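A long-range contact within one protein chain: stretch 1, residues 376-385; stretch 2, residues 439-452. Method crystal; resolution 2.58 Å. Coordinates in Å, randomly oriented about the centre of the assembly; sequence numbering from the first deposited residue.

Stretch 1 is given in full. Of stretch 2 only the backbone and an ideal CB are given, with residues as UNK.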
# COMPACT_ATOMS: atom_id res chain seq x y z
N SER A 376 12.77 -0.61 3.48
CA SER A 376 12.36 0.00 2.24
C SER A 376 13.22 1.23 2.00
O SER A 376 13.74 1.82 2.93
CB SER A 376 10.89 0.41 2.30
OG SER A 376 10.07 -0.72 2.42
N HIS A 377 13.39 1.60 0.74
CA HIS A 377 14.28 2.68 0.38
C HIS A 377 14.04 3.84 1.32
O HIS A 377 12.96 4.07 1.67
CB HIS A 377 14.04 3.12 -1.08
CG HIS A 377 15.22 3.83 -1.68
ND1 HIS A 377 15.38 5.18 -1.59
CD2 HIS A 377 16.32 3.35 -2.30
CE1 HIS A 377 16.51 5.53 -2.17
NE2 HIS A 377 17.09 4.43 -2.62
N ILE A 378 15.07 4.56 1.74
CA ILE A 378 14.91 5.67 2.72
C ILE A 378 14.04 6.82 2.20
O ILE A 378 13.44 7.55 2.97
CB ILE A 378 16.27 6.26 3.16
CG1 ILE A 378 17.16 6.61 1.96
CG2 ILE A 378 17.04 5.28 4.05
CD1 ILE A 378 18.23 7.62 2.30
N ALA A 379 13.96 6.96 0.88
CA ALA A 379 13.16 8.02 0.28
C ALA A 379 11.81 7.45 -0.08
O ALA A 379 11.68 6.24 -0.33
CB ALA A 379 13.84 8.56 -0.95
N THR A 380 10.79 8.30 -0.13
CA THR A 380 9.44 7.77 -0.35
C THR A 380 8.91 8.02 -1.76
O THR A 380 8.77 9.15 -2.17
CB THR A 380 8.46 8.25 0.73
OG1 THR A 380 7.14 7.92 0.33
CG2 THR A 380 8.59 9.76 0.96
N ARG A 381 8.65 6.95 -2.49
CA ARG A 381 7.95 7.04 -3.78
C ARG A 381 6.54 7.65 -3.67
O ARG A 381 5.99 8.13 -4.65
CB ARG A 381 7.84 5.64 -4.43
CG ARG A 381 6.90 4.70 -3.68
CD ARG A 381 6.68 3.39 -4.42
NE ARG A 381 6.20 3.63 -5.78
CZ ARG A 381 6.40 2.82 -6.83
NH1 ARG A 381 7.10 1.67 -6.75
NH2 ARG A 381 5.92 3.20 -8.03
N ASP A 382 5.94 7.61 -2.49
CA ASP A 382 4.60 8.12 -2.28
C ASP A 382 4.56 9.66 -2.15
O ASP A 382 3.48 10.28 -2.24
CB ASP A 382 3.96 7.47 -1.03
CG ASP A 382 3.62 5.96 -1.21
OD1 ASP A 382 3.78 5.40 -2.33
OD2 ASP A 382 3.15 5.34 -0.21
N GLY A 383 5.70 10.29 -1.95
CA GLY A 383 5.72 11.71 -1.71
C GLY A 383 6.44 12.52 -2.76
O GLY A 383 6.93 13.61 -2.46
N LEU A 384 6.50 12.02 -4.00
CA LEU A 384 7.24 12.73 -5.04
C LEU A 384 6.53 14.00 -5.52
O LEU A 384 7.14 14.83 -6.21
CB LEU A 384 7.51 11.81 -6.23
CG LEU A 384 8.32 10.55 -5.91
CD1 LEU A 384 8.41 9.74 -7.17
CD2 LEU A 384 9.70 10.91 -5.39
N ASN A 385 5.27 14.16 -5.15
CA ASN A 385 4.57 15.39 -5.43
C ASN A 385 4.33 16.26 -4.22
O ASN A 385 3.67 17.27 -4.32
CB ASN A 385 3.25 15.08 -6.11
CG ASN A 385 3.46 14.53 -7.51
OD1 ASN A 385 4.28 15.04 -8.32
ND2 ASN A 385 2.74 13.48 -7.82
N UNK A 439 9.23 4.76 -13.42
CA UNK A 439 9.55 4.25 -12.11
C UNK A 439 10.22 5.32 -11.26
O UNK A 439 10.91 6.23 -11.77
CB UNK A 439 10.45 3.02 -12.23
N UNK A 440 10.03 5.21 -9.95
CA UNK A 440 10.50 6.23 -9.02
C UNK A 440 11.99 6.15 -8.78
O UNK A 440 12.59 7.08 -8.25
CB UNK A 440 9.76 6.11 -7.69
N UNK A 441 12.60 5.05 -9.19
CA UNK A 441 14.03 4.78 -8.94
C UNK A 441 14.92 6.02 -9.15
O UNK A 441 15.78 6.27 -8.32
CB UNK A 441 14.51 3.65 -9.86
N UNK A 442 14.76 6.81 -10.21
CA UNK A 442 15.69 7.93 -10.41
C UNK A 442 15.50 9.02 -9.33
O UNK A 442 16.47 9.51 -8.72
CB UNK A 442 15.49 8.53 -11.80
N UNK A 443 14.26 9.36 -9.07
CA UNK A 443 13.95 10.28 -7.96
C UNK A 443 14.45 9.74 -6.64
O UNK A 443 15.10 10.45 -5.89
CB UNK A 443 12.44 10.53 -7.87
N UNK A 444 14.18 8.48 -6.35
CA UNK A 444 14.68 7.90 -5.09
C UNK A 444 16.21 7.95 -4.98
O UNK A 444 16.74 8.31 -3.95
CB UNK A 444 14.21 6.45 -4.97
N UNK A 445 16.91 7.59 -6.05
CA UNK A 445 18.35 7.70 -6.06
C UNK A 445 18.77 9.09 -5.62
O UNK A 445 19.51 9.20 -4.65
CB UNK A 445 18.91 7.38 -7.45
N UNK A 446 18.29 10.14 -6.29
CA UNK A 446 18.77 11.50 -5.95
C UNK A 446 18.39 11.88 -4.53
O UNK A 446 19.18 12.52 -3.83
CB UNK A 446 18.20 12.53 -6.93
N UNK A 447 17.20 11.49 -4.09
CA UNK A 447 16.74 11.83 -2.75
C UNK A 447 17.64 11.24 -1.69
O UNK A 447 17.89 11.88 -0.67
CB UNK A 447 15.30 11.35 -2.54
N UNK A 448 18.18 10.05 -1.96
CA UNK A 448 19.08 9.40 -0.99
C UNK A 448 20.50 10.00 -0.95
O UNK A 448 21.11 10.08 0.13
CB UNK A 448 19.18 7.91 -1.32
N UNK A 449 20.99 10.42 -2.11
CA UNK A 449 22.26 11.13 -2.23
C UNK A 449 22.23 12.39 -1.44
O UNK A 449 23.16 12.67 -0.67
CB UNK A 449 22.59 11.44 -3.69
N UNK A 450 21.17 13.16 -1.65
CA UNK A 450 21.00 14.43 -0.94
C UNK A 450 21.00 14.19 0.57
O UNK A 450 21.68 14.91 1.29
CB UNK A 450 19.71 15.12 -1.37
N UNK A 451 20.25 13.19 1.02
CA UNK A 451 20.14 12.91 2.44
C UNK A 451 21.47 12.57 3.09
O UNK A 451 21.74 13.03 4.20
CB UNK A 451 19.16 11.76 2.66
N UNK A 452 22.26 11.75 2.41
CA UNK A 452 23.59 11.37 2.89
C UNK A 452 24.49 12.59 2.91
O UNK A 452 25.24 12.74 3.84
CB UNK A 452 24.20 10.27 2.02

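Stretch 1 is an irregular segment laid along a helix, and it offers that helix mostly carbon: the ring of His377, the tip of Ile378, the methyl of Ala379, the arm of Arg381 and the fork of Leu384.

Position 439 comes first. Its CB points away and meets nothing of stretch 1, so the contact asks little here beyond an extended backbone, which proline tolerates; it is Pro439.

At position 440 CB points toward stretch 1, with an ideal CB 3.8 Å from Arg381 CB and 3.9 Å from Leu384 CD1. The site is close and largely aliphatic, with a guanidinium beside it; phi of -77° admits proline, and a small or flat apolar side chain would also suit. Pro440 is found. Its CB packs on Leu384 CD1 at 4.1 Å, while its CG lies over one face of the guanidinium, 3.7 Å from Arg381 CZ, so the flat cation rests on the ring.

Positions 441 and 442 face open space as far as stretch 1 is concerned, and polar or apolar residues are equally allowed. Asp441 points away and Leu442 is out of reach.

Position 443 points toward stretch 1, but its ideal CB already stands 3.7 Å from Leu384 CD2. A side chain whose first carbon can touch a methyl suffices, and what follows is free to be polar. Asp443 does this with its CB, and its carboxylate makes no hydrogen bond to stretch 1.

Position 444 is the centre. Its ideal CB is 3.7 Å from His377 CE1 and 4.6 Å from Ala379 CB, with the backbone of stretch 1 running past beyond them. Leucine or methionine could fill the groove. More of Leu444 is covered by the other stretch than of any other residue here. Its CB sits over one face of the His377 ring, 4.0 Å from the centroid, a CH-pi contact; its CD2 reaches 3.9 Å from Ala379 CB and 3.7 Å from Arg381 N.

Positions 445 and 446 turn away, so many residues would serve; they are Tyr445 and Lys446.

At position 447 the ideal CB is only 3.5 Å from Ala379 CB, and Leu384 lies further along. An apolar chain long enough to reach it fits. Leu447 holds CB 3.5 Å from Ala379 CB and extends CD1 to 3.9 Å from Leu384 CD2.

Position 448 is tight: its ideal CB is 3.7 Å from His377 CE1 and 3.8 Å from Ile378 CD1. A small side chain is called for, alanine best, serine tolerable. Ala448 CB touches both, at 3.7 Å from His377 CE1 and 3.7 Å from Ile378 CD1.

At 449 CB points away and 450 is out of reach, so polar or charged chains suit; they are Arg449 and Ser450. Ser450 OG instead donates to Lys446 O at 3.2 Å, one turn back.

Position 451 faces the Ile378 tip, where a small apolar group suits; Ala451 CB lies 4.3 Å from Ile378 CD1. Position 452 points sideways with nothing of stretch 1 within 5.5 Å of its ideal CB, so many side chains would do; it is Val452.

Stretch 2 439-452: PPDLDLYKLARSAV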
# COMPACT_ATOMS: atom_id res chain seq x y z
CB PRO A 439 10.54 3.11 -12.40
CG PRO A 439 10.22 2.66 -13.77
CD PRO A 439 9.71 3.88 -14.49
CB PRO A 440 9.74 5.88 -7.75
CG PRO A 440 9.59 4.37 -7.82
CD PRO A 440 9.36 4.08 -9.26
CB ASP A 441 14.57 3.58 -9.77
CG ASP A 441 13.83 2.22 -9.53
OD1 ASP A 441 12.59 2.20 -9.60
OD2 ASP A 441 14.47 1.15 -9.31
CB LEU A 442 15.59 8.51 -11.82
CG LEU A 442 16.39 9.81 -12.07
CD1 LEU A 442 17.90 9.59 -11.96
CD2 LEU A 442 16.05 10.46 -13.40
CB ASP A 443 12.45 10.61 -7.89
CG ASP A 443 12.00 11.60 -8.99
OD1 ASP A 443 12.78 12.50 -9.42
OD2 ASP A 443 10.86 11.47 -9.44
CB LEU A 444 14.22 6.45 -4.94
CG LEU A 444 12.72 6.20 -5.00
CD1 LEU A 444 12.36 4.75 -4.72
CD2 LEU A 444 12.01 7.11 -4.05
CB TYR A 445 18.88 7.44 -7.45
CG TYR A 445 20.38 7.42 -7.60
CD1 TYR A 445 21.18 8.27 -6.91
CD2 TYR A 445 20.97 6.58 -8.48
CE1 TYR A 445 22.53 8.24 -7.08
CE2 TYR A 445 22.32 6.56 -8.66
CZ TYR A 445 23.08 7.40 -7.94
OH TYR A 445 24.43 7.44 -8.06
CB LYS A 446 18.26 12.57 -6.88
CG LYS A 446 18.58 12.37 -8.34
CD LYS A 446 17.64 13.25 -9.17
CE LYS A 446 17.93 13.12 -10.66
NZ LYS A 446 16.79 13.59 -11.49
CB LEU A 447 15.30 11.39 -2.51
CG LEU A 447 14.35 12.33 -3.25
CD1 LEU A 447 13.01 11.66 -3.48
CD2 LEU A 447 14.19 13.68 -2.54
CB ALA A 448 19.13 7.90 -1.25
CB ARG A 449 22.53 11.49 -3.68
CG ARG A 449 22.88 10.29 -4.55
CD ARG A 449 24.38 10.03 -4.51
NE ARG A 449 24.70 8.66 -4.88
CZ ARG A 449 25.93 8.17 -4.88
NH1 ARG A 449 26.96 8.93 -4.51
NH2 ARG A 449 26.13 6.90 -5.21
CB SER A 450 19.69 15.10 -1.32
OG SER A 450 19.66 15.46 -2.69
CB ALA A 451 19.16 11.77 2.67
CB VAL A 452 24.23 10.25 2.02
CG1 VAL A 452 25.69 9.98 2.39
CG2 VAL A 452 23.43 8.96 2.16
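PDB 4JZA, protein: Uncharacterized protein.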